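Local coordinates for protein putative 4-Hydroxy-2-oxoglutarate aldolase / 2-dehydro-3-deoxyphosphogluconate aldolase (Yersinia enterocolitica, PDB 3LM7) that is of unknown function but belongs to the KDGP aldolase family and is a putative aldolase with a TIM-barrel fold, at residues I120-K125 with F164-G169; V129-G134 with A143-T148; G159-F164 with W189-G194. All coordinates share one frame; numbering follows the deposited sequence.

Contact 1: residues I120-K125 with F164-G169; sequences ISPTGK and FFPMNG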
ATOM      1  N   ILE A 120     -16.536  -8.020  10.719  1.00  6.01           N
ATOM      2  CA  ILE A 120     -16.953  -9.276  10.184  1.00  5.77           C
ATOM      3  C   ILE A 120     -16.198 -10.365  10.949  1.00  6.76           C
ATOM      4  O   ILE A 120     -15.128 -10.076  11.593  1.00  6.23           O
ATOM      5  CB  ILE A 120     -16.655  -9.423   8.642  1.00  5.76           C
ATOM      6  CG1 ILE A 120     -15.150  -9.540   8.392  1.00  7.01           C
ATOM      7  CG2 ILE A 120     -17.318  -8.251   7.825  1.00  5.69           C
ATOM      8  CD1 ILE A 120     -14.791  -9.678   6.841  1.00  8.20           C
ATOM      9  N   SER A 121     -16.752 -11.596  10.939  1.00  6.33           N
ATOM     10  CA  SER A 121     -16.376 -12.516  12.004  1.00  6.48           C
ATOM     11  C   SER A 121     -16.034 -13.908  11.467  1.00  8.37           C
ATOM     12  O   SER A 121     -16.593 -14.360  10.468  1.00  8.39           O
ATOM     13  CB  SER A 121     -17.537 -12.596  13.050  1.00  7.01           C
ATOM     14  OG  SER A 121     -17.835 -11.278  13.554  1.00  7.58           O
ATOM     15  N   PRO A 122     -15.130 -14.630  12.170  1.00  8.83           N
ATOM     16  CA  PRO A 122     -14.820 -16.029  11.927  1.00 10.26           C
ATOM     17  C   PRO A 122     -16.090 -16.913  11.912  1.00  8.44           C
ATOM     18  O   PRO A 122     -17.072 -16.592  12.572  1.00  9.72           O
ATOM     19  CB  PRO A 122     -13.958 -16.415  13.159  1.00  9.66           C
ATOM     20  CG  PRO A 122     -13.322 -15.215  13.578  1.00 11.95           C
ATOM     21  CD  PRO A 122     -14.352 -14.101  13.310  1.00 10.54           C
ATOM     22  N   THR A 123     -16.053 -17.969  11.134  1.00  8.69           N
ATOM     23  CA  THR A 123     -17.160 -18.894  11.012  1.00 10.11           C
ATOM     24  C   THR A 123     -16.733 -20.314  11.321  1.00 11.45           C
ATOM     25  O   THR A 123     -17.564 -21.193  11.317  1.00 10.65           O
ATOM     26  CB  THR A 123     -17.681 -18.921   9.553  1.00  9.92           C
ATOM     27  OG1 THR A 123     -16.622 -19.259   8.676  1.00 10.97           O
ATOM     28  CG2 THR A 123     -18.310 -17.568   9.127  1.00  8.62           C
ATOM     29  N   GLY A 124     -15.432 -20.537  11.496  1.00 11.51           N
ATOM     30  CA  GLY A 124     -14.901 -21.880  11.535  1.00 13.23           C
ATOM     31  C   GLY A 124     -14.557 -22.428  10.150  1.00 13.43           C
ATOM     32  O   GLY A 124     -13.980 -23.515  10.047  1.00 13.17           O
ATOM     33  N   LYS A 125     -14.876 -21.705   9.076  1.00 11.32           N
ATOM     34  CA  LYS A 125     -14.662 -22.233   7.732  1.00 12.01           C
ATOM     35  C   LYS A 125     -13.773 -21.281   6.967  1.00 11.23           C
ATOM     36  O   LYS A 125     -14.194 -20.183   6.618  1.00 10.84           O
ATOM     37  CB  LYS A 125     -16.004 -22.387   6.955  1.00 13.71           C
ATOM     38  CG  LYS A 125     -17.011 -23.207   7.813  1.00 18.79           C
ATOM     39  CD  LYS A 125     -18.518 -23.028   7.582  1.00 26.57           C
ATOM     40  CE  LYS A 125     -19.145 -23.775   8.745  1.00 26.60           C
ATOM     41  NZ  LYS A 125     -17.965 -23.892   9.882  1.00 22.48           N
ATOM     42  N   PHE A 164     -11.495  -7.954  11.889  1.00  6.66           N
ATOM     43  CA  PHE A 164     -11.786  -9.362  11.947  1.00  6.95           C
ATOM     44  C   PHE A 164     -11.857  -9.683  13.421  1.00  8.48           C
ATOM     45  O   PHE A 164     -10.827  -9.691  14.092  1.00  8.94           O
ATOM     46  CB  PHE A 164     -10.678 -10.139  11.263  1.00  7.87           C
ATOM     47  CG  PHE A 164     -10.991 -11.600  10.999  1.00  7.53           C
ATOM     48  CD1 PHE A 164     -12.109 -11.977  10.290  1.00  9.82           C
ATOM     49  CD2 PHE A 164     -10.116 -12.582  11.437  1.00 13.53           C
ATOM     50  CE1 PHE A 164     -12.366 -13.323  10.022  1.00 11.65           C
ATOM     51  CE2 PHE A 164     -10.388 -13.992  11.162  1.00 11.70           C
ATOM     52  CZ  PHE A 164     -11.458 -14.323  10.470  1.00 11.58           C
ATOM     53  N   PHE A 165     -13.057 -10.003  13.893  1.00  7.25           N
ATOM     54  CA  PHE A 165     -13.313 -10.077  15.317  1.00  7.62           C
ATOM     55  C   PHE A 165     -14.467 -11.025  15.537  1.00  8.65           C
ATOM     56  O   PHE A 165     -15.415 -10.989  14.752  1.00  9.14           O
ATOM     57  CB  PHE A 165     -13.737  -8.676  15.812  1.00  6.57           C
ATOM     58  CG  PHE A 165     -14.169  -8.671  17.255  1.00  9.82           C
ATOM     59  CD1 PHE A 165     -13.225  -8.654  18.274  1.00 11.36           C
ATOM     60  CD2 PHE A 165     -15.546  -8.664  17.576  1.00 11.23           C
ATOM     61  CE1 PHE A 165     -13.637  -8.651  19.640  1.00 12.57           C
ATOM     62  CE2 PHE A 165     -15.975  -8.632  18.876  1.00 15.63           C
ATOM     63  CZ  PHE A 165     -15.004  -8.651  19.939  1.00 15.47           C
ATOM     64  N   PRO A 166     -14.466 -11.801  16.611  1.00 10.67           N
ATOM     65  CA  PRO A 166     -13.418 -12.013  17.659  1.00 11.10           C
ATOM     66  C   PRO A 166     -12.398 -13.033  17.181  1.00 12.15           C
ATOM     67  O   PRO A 166     -12.734 -14.154  16.735  1.00 12.74           O
ATOM     68  CB  PRO A 166     -14.220 -12.556  18.867  1.00 12.53           C
ATOM     69  CG  PRO A 166     -15.320 -13.490  18.107  1.00 13.12           C
ATOM     70  CD  PRO A 166     -15.736 -12.523  16.926  1.00 11.10           C
HETATM   71  N   MSE A 167     -11.137 -12.645  17.133  1.00 12.17           N
HETATM   72  CA  MSE A 167     -10.142 -13.643  16.743  1.00 14.01           C
HETATM   73  C   MSE A 167      -9.789 -14.707  17.742  1.00 14.82           C
HETATM   74  O   MSE A 167      -9.247 -15.765  17.352  1.00 15.92           O
HETATM   75  CB  MSE A 167      -8.854 -12.951  16.361  1.00 13.35           C
HETATM   76  CG  MSE A 167      -8.954 -12.768  14.935  1.00 19.13           C
HETATM   77 SE   MSE A 167      -7.466 -11.869  14.295  1.00 24.97          SE
HETATM   78  CE  MSE A 167      -5.924 -12.932  14.706  1.00 20.87           C
ATOM     79  N   ASN A 168     -10.047 -14.440  19.008  1.00 14.09           N
ATOM     80  CA  ASN A 168      -9.495 -15.321  20.050  1.00 15.56           C
ATOM     81  C   ASN A 168      -8.004 -15.634  19.848  1.00 15.27           C
ATOM     82  O   ASN A 168      -7.618 -16.805  19.797  1.00 14.86           O
ATOM     83  CB  ASN A 168     -10.334 -16.621  20.189  1.00 17.09           C
ATOM     84  CG  ASN A 168     -11.768 -16.324  20.602  1.00 23.33           C
ATOM     85  OD1 ASN A 168     -12.013 -15.567  21.544  1.00 30.67           O
ATOM     86  ND2 ASN A 168     -12.722 -16.873  19.868  1.00 25.92           N
ATOM     87  N   GLY A 169      -7.170 -14.599  19.712  1.00 14.19           N
ATOM     88  CA  GLY A 169      -5.720 -14.782  19.593  1.00 14.10           C
ATOM     89  C   GLY A 169      -5.359 -15.577  18.378  1.00 15.25           C
ATOM     90  O   GLY A 169      -5.658 -15.170  17.270  1.00 13.72           O
TER

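Contact 2: residues V129-G134 with A143-T148; sequences VKISTG and AIVPVT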
ATOM      1  N   VAL A 129     -16.951 -15.668   5.912  1.00  5.63           N
ATOM      2  CA  VAL A 129     -17.049 -14.801   7.037  1.00  3.70           C
ATOM      3  C   VAL A 129     -18.516 -14.399   7.317  1.00  5.99           C
ATOM      4  O   VAL A 129     -19.357 -14.360   6.386  1.00  6.96           O
ATOM      5  CB  VAL A 129     -16.254 -13.492   6.811  1.00  4.43           C
ATOM      6  CG1 VAL A 129     -14.748 -13.671   7.028  1.00  5.74           C
ATOM      7  CG2 VAL A 129     -16.659 -12.790   5.407  1.00  4.02           C
ATOM      8  N   LYS A 130     -18.804 -14.082   8.569  1.00  5.81           N
ATOM      9  CA  LYS A 130     -20.188 -13.688   8.976  1.00  6.72           C
ATOM     10  C   LYS A 130     -20.253 -12.170   8.927  1.00  6.24           C
ATOM     11  O   LYS A 130     -19.339 -11.484   9.431  1.00  5.85           O
ATOM     12  CB  LYS A 130     -20.422 -14.169  10.373  1.00  7.14           C
ATOM     13  CG  LYS A 130     -21.671 -13.572  11.026  1.00  9.38           C
ATOM     14  CD  LYS A 130     -21.829 -14.215  12.456  1.00 10.52           C
ATOM     15  CE  LYS A 130     -22.800 -13.390  13.284  1.00 21.02           C
ATOM     16  NZ  LYS A 130     -23.238 -14.159  14.529  1.00 23.76           N
ATOM     17  N   ILE A 131     -21.271 -11.654   8.270  1.00  6.56           N
ATOM     18  CA  ILE A 131     -21.387 -10.203   8.019  1.00  5.99           C
ATOM     19  C   ILE A 131     -22.639  -9.614   8.606  1.00  6.03           C
ATOM     20  O   ILE A 131     -22.834  -8.409   8.498  1.00  7.05           O
ATOM     21  CB  ILE A 131     -21.292  -9.788   6.468  1.00  7.15           C
ATOM     22  CG1 ILE A 131     -22.441 -10.458   5.663  1.00  6.49           C
ATOM     23  CG2 ILE A 131     -20.012 -10.346   5.831  1.00  6.75           C
ATOM     24  CD1 ILE A 131     -22.526  -9.959   4.202  1.00  3.33           C
ATOM     25  N   SER A 132     -23.494 -10.440   9.218  1.00  6.23           N
ATOM     26  CA  SER A 132     -24.721  -9.971   9.850  1.00  6.13           C
ATOM     27  C   SER A 132     -24.374  -9.504  11.286  1.00  6.62           C
ATOM     28  O   SER A 132     -24.833 -10.104  12.272  1.00  7.03           O
ATOM     29  CB  SER A 132     -25.770 -11.113   9.907  1.00  7.30           C
ATOM     30  OG  SER A 132     -25.110 -12.313  10.399  1.00  7.41           O
ATOM     31  N   THR A 133     -23.622  -8.387  11.386  1.00  6.11           N
ATOM     32  CA  THR A 133     -23.068  -7.977  12.671  1.00  6.85           C
ATOM     33  C   THR A 133     -23.709  -6.648  13.139  1.00  7.66           C
ATOM     34  O   THR A 133     -23.255  -6.053  14.115  1.00  7.90           O
ATOM     35  CB  THR A 133     -21.518  -7.836  12.590  1.00  5.79           C
ATOM     36  OG1 THR A 133     -21.182  -6.912  11.529  1.00  5.15           O
ATOM     37  CG2 THR A 133     -20.890  -9.204  12.184  1.00  3.50           C
ATOM     38  N   GLY A 134     -24.788  -6.225  12.481  1.00  6.84           N
ATOM     39  CA  GLY A 134     -25.513  -5.033  12.926  1.00  7.16           C
ATOM     40  C   GLY A 134     -26.515  -5.377  14.038  1.00  7.68           C
ATOM     41  O   GLY A 134     -26.621  -6.507  14.445  1.00  8.88           O
ATOM     42  N   ALA A 143     -25.493 -14.445   8.314  1.00  7.47           N
ATOM     43  CA  ALA A 143     -25.212 -14.230   6.885  1.00  7.55           C
ATOM     44  C   ALA A 143     -23.747 -14.557   6.688  1.00  8.14           C
ATOM     45  O   ALA A 143     -22.851 -13.829   7.219  1.00  7.98           O
ATOM     46  CB  ALA A 143     -25.486 -12.786   6.508  1.00  4.82           C
ATOM     47  N   ILE A 144     -23.476 -15.630   5.960  1.00  6.07           N
ATOM     48  CA  ILE A 144     -22.063 -16.114   5.749  1.00  7.92           C
ATOM     49  C   ILE A 144     -21.758 -16.039   4.262  1.00  7.29           C
ATOM     50  O   ILE A 144     -22.535 -16.557   3.397  1.00  6.54           O
ATOM     51  CB  ILE A 144     -21.907 -17.603   6.240  1.00  7.47           C
ATOM     52  CG1 ILE A 144     -22.232 -17.656   7.715  1.00 12.73           C
ATOM     53  CG2 ILE A 144     -20.530 -18.253   5.813  1.00  7.95           C
ATOM     54  CD1 ILE A 144     -22.881 -18.946   8.109  1.00 16.08           C
ATOM     55  N   VAL A 145     -20.625 -15.425   3.938  1.00  8.11           N
ATOM     56  CA  VAL A 145     -20.352 -15.101   2.538  1.00  7.51           C
ATOM     57  C   VAL A 145     -18.873 -15.266   2.296  1.00  7.28           C
ATOM     58  O   VAL A 145     -18.074 -15.356   3.218  1.00  8.00           O
ATOM     59  CB  VAL A 145     -20.819 -13.662   2.146  1.00  7.20           C
ATOM     60  CG1 VAL A 145     -22.260 -13.385   2.583  1.00  7.56           C
ATOM     61  CG2 VAL A 145     -19.826 -12.562   2.760  1.00  5.53           C
ATOM     62  N   PRO A 146     -18.497 -15.319   1.031  1.00  6.78           N
ATOM     63  CA  PRO A 146     -17.079 -15.485   0.736  1.00  6.61           C
ATOM     64  C   PRO A 146     -16.304 -14.253   1.171  1.00  7.61           C
ATOM     65  O   PRO A 146     -16.807 -13.140   1.081  1.00  5.21           O
ATOM     66  CB  PRO A 146     -17.053 -15.632  -0.810  1.00  7.21           C
ATOM     67  CG  PRO A 146     -18.491 -16.191  -1.151  1.00  4.71           C
ATOM     68  CD  PRO A 146     -19.406 -15.571  -0.110  1.00  6.50           C
ATOM     69  N   VAL A 147     -15.076 -14.457   1.635  1.00  7.28           N
ATOM     70  CA  VAL A 147     -14.224 -13.322   2.044  1.00  8.15           C
ATOM     71  C   VAL A 147     -14.131 -12.254   0.944  1.00  8.92           C
ATOM     72  O   VAL A 147     -14.305 -11.039   1.256  1.00  8.12           O
ATOM     73  CB  VAL A 147     -12.807 -13.800   2.532  1.00  7.58           C
ATOM     74  CG1 VAL A 147     -11.838 -12.603   2.755  1.00  7.42           C
ATOM     75  CG2 VAL A 147     -13.003 -14.694   3.831  1.00  7.68           C
ATOM     76  N   THR A 148     -13.819 -12.670  -0.296  1.00  9.07           N
ATOM     77  CA  THR A 148     -13.644 -11.702  -1.372  1.00  8.93           C
ATOM     78  C   THR A 148     -14.927 -10.887  -1.590  1.00  7.87           C
ATOM     79  O   THR A 148     -14.919  -9.616  -1.864  1.00  7.74           O
ATOM     80  CB  THR A 148     -13.246 -12.403  -2.681  1.00 11.68           C
ATOM     81  OG1 THR A 148     -14.141 -13.546  -2.930  1.00 13.59           O
ATOM     82  CG2 THR A 148     -11.752 -12.832  -2.548  1.00 10.78           C
TER

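Contact 3: residues G159-F164 with W189-G194; sequences GSSVKF and WLEPTG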
ATOM      1  N   GLY A 159     -16.115   1.508   2.950  1.00  6.57           N
ATOM      2  CA  GLY A 159     -15.273   1.071   4.097  1.00  6.63           C
ATOM      3  C   GLY A 159     -13.796   1.078   3.713  1.00  9.23           C
ATOM      4  O   GLY A 159     -13.437   0.984   2.465  1.00  7.40           O
ATOM      5  N   SER A 160     -12.933   1.174   4.730  1.00  7.02           N
ATOM      6  CA  SER A 160     -11.456   1.210   4.481  1.00  7.44           C
ATOM      7  C   SER A 160     -10.751  -0.110   4.810  1.00  6.94           C
ATOM      8  O   SER A 160      -9.675  -0.420   4.234  1.00  8.32           O
ATOM      9  CB  SER A 160     -10.791   2.272   5.400  1.00  7.16           C
ATOM     10  OG  SER A 160     -11.420   3.525   5.403  1.00  7.86           O
ATOM     11  N   SER A 161     -11.315  -0.858   5.756  1.00  6.57           N
ATOM     12  CA  SER A 161     -10.639  -2.050   6.342  1.00  6.92           C
ATOM     13  C   SER A 161     -11.622  -3.078   6.875  1.00  7.01           C
ATOM     14  O   SER A 161     -12.791  -2.780   7.200  1.00  5.96           O
ATOM     15  CB  SER A 161      -9.702  -1.656   7.496  1.00  6.53           C
ATOM     16  OG  SER A 161     -10.457  -1.016   8.509  1.00  9.11           O
ATOM     17  N   VAL A 162     -11.120  -4.280   7.012  1.00  4.97           N
ATOM     18  CA  VAL A 162     -11.881  -5.321   7.698  1.00  5.96           C
ATOM     19  C   VAL A 162     -11.446  -5.313   9.167  1.00  6.95           C
ATOM     20  O   VAL A 162     -10.230  -5.379   9.440  1.00  5.01           O
ATOM     21  CB  VAL A 162     -11.476  -6.704   7.102  1.00  6.60           C
ATOM     22  CG1 VAL A 162     -11.833  -7.935   8.054  1.00  4.85           C
ATOM     23  CG2 VAL A 162     -12.033  -6.843   5.654  1.00  8.64           C
ATOM     24  N   LYS A 163     -12.421  -5.273  10.101  1.00  6.19           N
ATOM     25  CA  LYS A 163     -12.067  -5.588  11.478  1.00  7.30           C
ATOM     26  C   LYS A 163     -12.458  -7.069  11.666  1.00  6.71           C
ATOM     27  O   LYS A 163     -13.604  -7.412  11.433  1.00  6.82           O
ATOM     28  CB  LYS A 163     -12.866  -4.734  12.464  1.00  8.85           C
ATOM     29  CG  LYS A 163     -12.503  -5.212  13.885  1.00 12.50           C
ATOM     30  CD  LYS A 163     -13.465  -4.742  14.959  1.00 17.13           C
ATOM     31  CE  LYS A 163     -12.721  -3.704  15.786  1.00 16.44           C
ATOM     32  NZ  LYS A 163     -13.740  -2.936  16.604  1.00 19.91           N
ATOM     33  N   PHE A 164     -11.495  -7.954  11.889  1.00  6.66           N
ATOM     34  CA  PHE A 164     -11.786  -9.362  11.947  1.00  6.95           C
ATOM     35  C   PHE A 164     -11.857  -9.683  13.421  1.00  8.48           C
ATOM     36  O   PHE A 164     -10.827  -9.691  14.092  1.00  8.94           O
ATOM     37  CB  PHE A 164     -10.678 -10.139  11.263  1.00  7.87           C
ATOM     38  CG  PHE A 164     -10.991 -11.600  10.999  1.00  7.53           C
ATOM     39  CD1 PHE A 164     -12.109 -11.977  10.290  1.00  9.82           C
ATOM     40  CD2 PHE A 164     -10.116 -12.582  11.437  1.00 13.53           C
ATOM     41  CE1 PHE A 164     -12.366 -13.323  10.022  1.00 11.65           C
ATOM     42  CE2 PHE A 164     -10.388 -13.992  11.162  1.00 11.70           C
ATOM     43  CZ  PHE A 164     -11.458 -14.323  10.470  1.00 11.58           C
ATOM     44  N   TRP A 189      -7.395  -3.179   3.698  1.00  6.59           N
ATOM     45  CA  TRP A 189      -6.648  -3.119   4.961  1.00  6.09           C
ATOM     46  C   TRP A 189      -7.265  -4.008   6.002  1.00  6.74           C
ATOM     47  O   TRP A 189      -8.412  -4.455   5.868  1.00  6.14           O
ATOM     48  CB  TRP A 189      -6.597  -1.654   5.438  1.00  5.41           C
ATOM     49  CG  TRP A 189      -6.027  -0.737   4.341  1.00  7.44           C
ATOM     50  CD1 TRP A 189      -5.234  -1.102   3.236  1.00  7.64           C
ATOM     51  CD2 TRP A 189      -6.192   0.675   4.265  1.00  8.25           C
ATOM     52  NE1 TRP A 189      -4.959   0.012   2.483  1.00  6.67           N
ATOM     53  CE2 TRP A 189      -5.508   1.120   3.092  1.00  9.51           C
ATOM     54  CE3 TRP A 189      -6.826   1.633   5.106  1.00 10.50           C
ATOM     55  CZ2 TRP A 189      -5.466   2.483   2.710  1.00  8.32           C
ATOM     56  CZ3 TRP A 189      -6.819   3.027   4.682  1.00 10.43           C
ATOM     57  CH2 TRP A 189      -6.130   3.407   3.492  1.00 10.27           C
ATOM     58  N   LEU A 190      -6.514  -4.280   7.075  1.00  5.29           N
ATOM     59  CA  LEU A 190      -6.950  -5.302   8.011  1.00  5.47           C
ATOM     60  C   LEU A 190      -6.672  -4.922   9.467  1.00  5.92           C
ATOM     61  O   LEU A 190      -5.560  -4.429   9.791  1.00  5.70           O
ATOM     62  CB  LEU A 190      -6.179  -6.606   7.685  1.00  4.25           C
ATOM     63  CG  LEU A 190      -6.515  -7.906   8.481  1.00  6.81           C
ATOM     64  CD1 LEU A 190      -8.033  -8.201   8.510  1.00  7.62           C
ATOM     65  CD2 LEU A 190      -5.764  -9.114   7.817  1.00  2.73           C
ATOM     66  N   GLU A 191      -7.659  -5.187  10.348  1.00  4.73           N
ATOM     67  CA  GLU A 191      -7.545  -4.837  11.751  1.00  5.35           C
ATOM     68  C   GLU A 191      -7.832  -6.070  12.592  1.00  6.49           C
ATOM     69  O   GLU A 191      -8.998  -6.318  12.984  1.00  6.93           O
ATOM     70  CB  GLU A 191      -8.531  -3.685  12.087  1.00  4.81           C
ATOM     71  CG  GLU A 191      -8.474  -2.536  11.046  1.00  6.79           C
ATOM     72  CD  GLU A 191      -9.111  -1.264  11.531  1.00  5.79           C
ATOM     73  OE1 GLU A 191      -9.410  -1.168  12.749  1.00  6.69           O
ATOM     74  OE2 GLU A 191      -9.190  -0.316  10.739  1.00  8.00           O
ATOM     75  N   PRO A 192      -6.798  -6.898  12.850  1.00  6.49           N
ATOM     76  CA  PRO A 192      -7.056  -8.077  13.693  1.00  7.38           C
ATOM     77  C   PRO A 192      -7.398  -7.671  15.118  1.00  6.84           C
ATOM     78  O   PRO A 192      -6.759  -6.754  15.682  1.00  5.44           O
ATOM     79  CB  PRO A 192      -5.719  -8.843  13.681  1.00  6.99           C
ATOM     80  CG  PRO A 192      -4.695  -7.797  13.325  1.00  8.57           C
ATOM     81  CD  PRO A 192      -5.379  -6.787  12.444  1.00  8.29           C
ATOM     82  N   THR A 193      -8.419  -8.302  15.703  1.00  7.34           N
ATOM     83  CA  THR A 193      -8.915  -7.812  17.012  1.00  9.07           C
ATOM     84  C   THR A 193      -9.421  -9.040  17.777  1.00  9.90           C
ATOM     85  O   THR A 193     -10.180  -9.875  17.211  1.00  8.40           O
ATOM     86  CB  THR A 193     -10.145  -6.872  16.888  1.00  7.94           C
ATOM     87  OG1 THR A 193      -9.882  -5.768  16.010  1.00 10.32           O
ATOM     88  CG2 THR A 193     -10.586  -6.289  18.223  1.00  7.36           C
ATOM     89  N   GLY A 194      -9.072  -9.092  19.076  1.00 10.59           N
ATOM     90  CA  GLY A 194      -9.637 -10.078  19.988  1.00 10.21           C
ATOM     91  C   GLY A 194      -8.600 -11.052  20.471  1.00 10.93           C
ATOM     92  O   GLY A 194      -8.124 -11.889  19.711  1.00 11.92           O
TER

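Contact 1: residues I120-K125 with F164-G169
S121 OG donates to the backbone O of F165 at 2.7 Å. The two segments start at the C-terminal ends of 115-120 and 161-164, which are neighbouring parallel strands of the TIM barrel, and continue as loops. The S121 hydroxyl lies anti to its own carbonyl carbon (chi1 -57°). From there it meets the F165 carbonyl almost end-on, with a C=O...OG angle of 165°. One step back, F165 N bonds to I120 O at 3.1 Å. I120 O also receives a CA-H contact from F164, whose CA is 3.4 Å away. I120 and F164 form a parallel bridge here, and both side chains sit on the same face of the sheet. I120 CG1 touches F164 CD1 at 4.3 Å. P122 continues this apolar patch. Its CG makes an off-centre CH-pi contact, 4.2 Å from the centroid of the F164 ring and 29° off the ring normal. P122 CD lies over one face of the ring, near the rim. V129 and, from helix 173-185, Y176 and V179 also pack on F164. E175 of that helix accepts a hydrogen bond from T123 N through OE1. P122 also meets P166, which follows a cis peptide bond. The P122 and P166 rings meet at their CD atoms, 4.2 Å apart, and P122 CG lies 3.4 Å from P166 O.

Contact 2: residues V129-G134 with A143-T148
V129 and V145 exchange two backbone hydrogen bonds, V129 N to V145 O at 2.9 Å and V145 N to V129 O at 3.0 Å. They form a hydrogen-bonded pair of a small two-stranded antiparallel sheet, made of 128-130 and 144-146. K130 and I144 are the adjoining non-hydrogen-bonded pair. I131 N then bonds to A143 O at 2.9 Å. Beyond this rung a side chain takes over. A143 N donates to S132 OG at 3.0 Å, and the bond is almost straight at 174°. S132 is the centre of an inverse gamma turn. Its chi1 of 47° sets OG between its own backbone N and carbonyl carbon, where it takes the A143 N-H.

The apolar contacts gather on the face that carries V129 and V145. I131 CG2 touches V145 CG2 at 3.8 Å, and the two side chains cross at about a right angle. I131 CD1 also reaches V145 CG1, at 3.8 Å. At the other end V129 CG1 meets V147 CG2, again at 3.8 Å. I131 CG1 rests beside A143 CB.

On the opposite face K130 runs out fully extended, and its NZ makes a salt bridge with D142. P146 is the N-cap of helix 147-156, so the second strand passes directly into that helix. A150 of that helix packs against V129, I131 and V145, on the side of the sheet that carries the two valines. V147, in its first turn, leans on F178, V179 and A182 of helix 173-185.

Contact 3: residues G159-F164 with W189-G194
S161 and W189 open a run of four parallel bridges, which ends at F164 and P192. The strands 161-164 and 189-192 are neighbours in the TIM barrel, joined through helix 173-185 as a beta-alpha-beta unit.

Four backbone bonds hold them. E191 N to V162 O is the shortest, at 2.7 Å, and V162 N to W189 O is 2.9 Å. F164 N bonds to E191 O at 3.2 Å. T193 N reaches F164 O, also at 3.2 Å.

The apolar contacts lie on the helix-facing side. V162 CG1 touches L190 CD1 at 3.8 Å, the two side chains lying side by side. L190 also packs on V179 and A180 of helix 173-185.

The polar contacts lie on the other face, with S161, K163 and E191. S161 OG donates to E191 OE2 at 2.7 Å, from above the carboxylate plane. K163 bends at chi3 (-109°), and its CG and CE pass T193 OG1, with CG at 3.4 Å. Its NZ bonds to N96.

E191 OE1 is hydrogen-bonded to H94, N117 and H219. Both carboxylate oxygens are therefore held, which should fix the rotation of this buried group within a polar barrel interior.

How the contacts relate
The chain leaves strand 115-120 at the first segment of contact 1. Contact 2 comes next: its loop from 129-134 to 143-148 opens and closes before contact 1 is complete, so it is nested within contact 1. Helix 147-156 then leads to strand 161-164, where contact 3 begins. Contact 1 closes at 164-169, and contact 3 closes only at 189-194, after helix 173-185. Contacts 1 and 3 therefore cross, and they share F164. Contacts 1 and 3 link three successive barrel strands. Contact 2 forms the small antiparallel sheet beside them, which a probable hydrogen bond from K130 N to S121 O joins to contact 1. M167 N to T193 O probably links contacts 1 and 3.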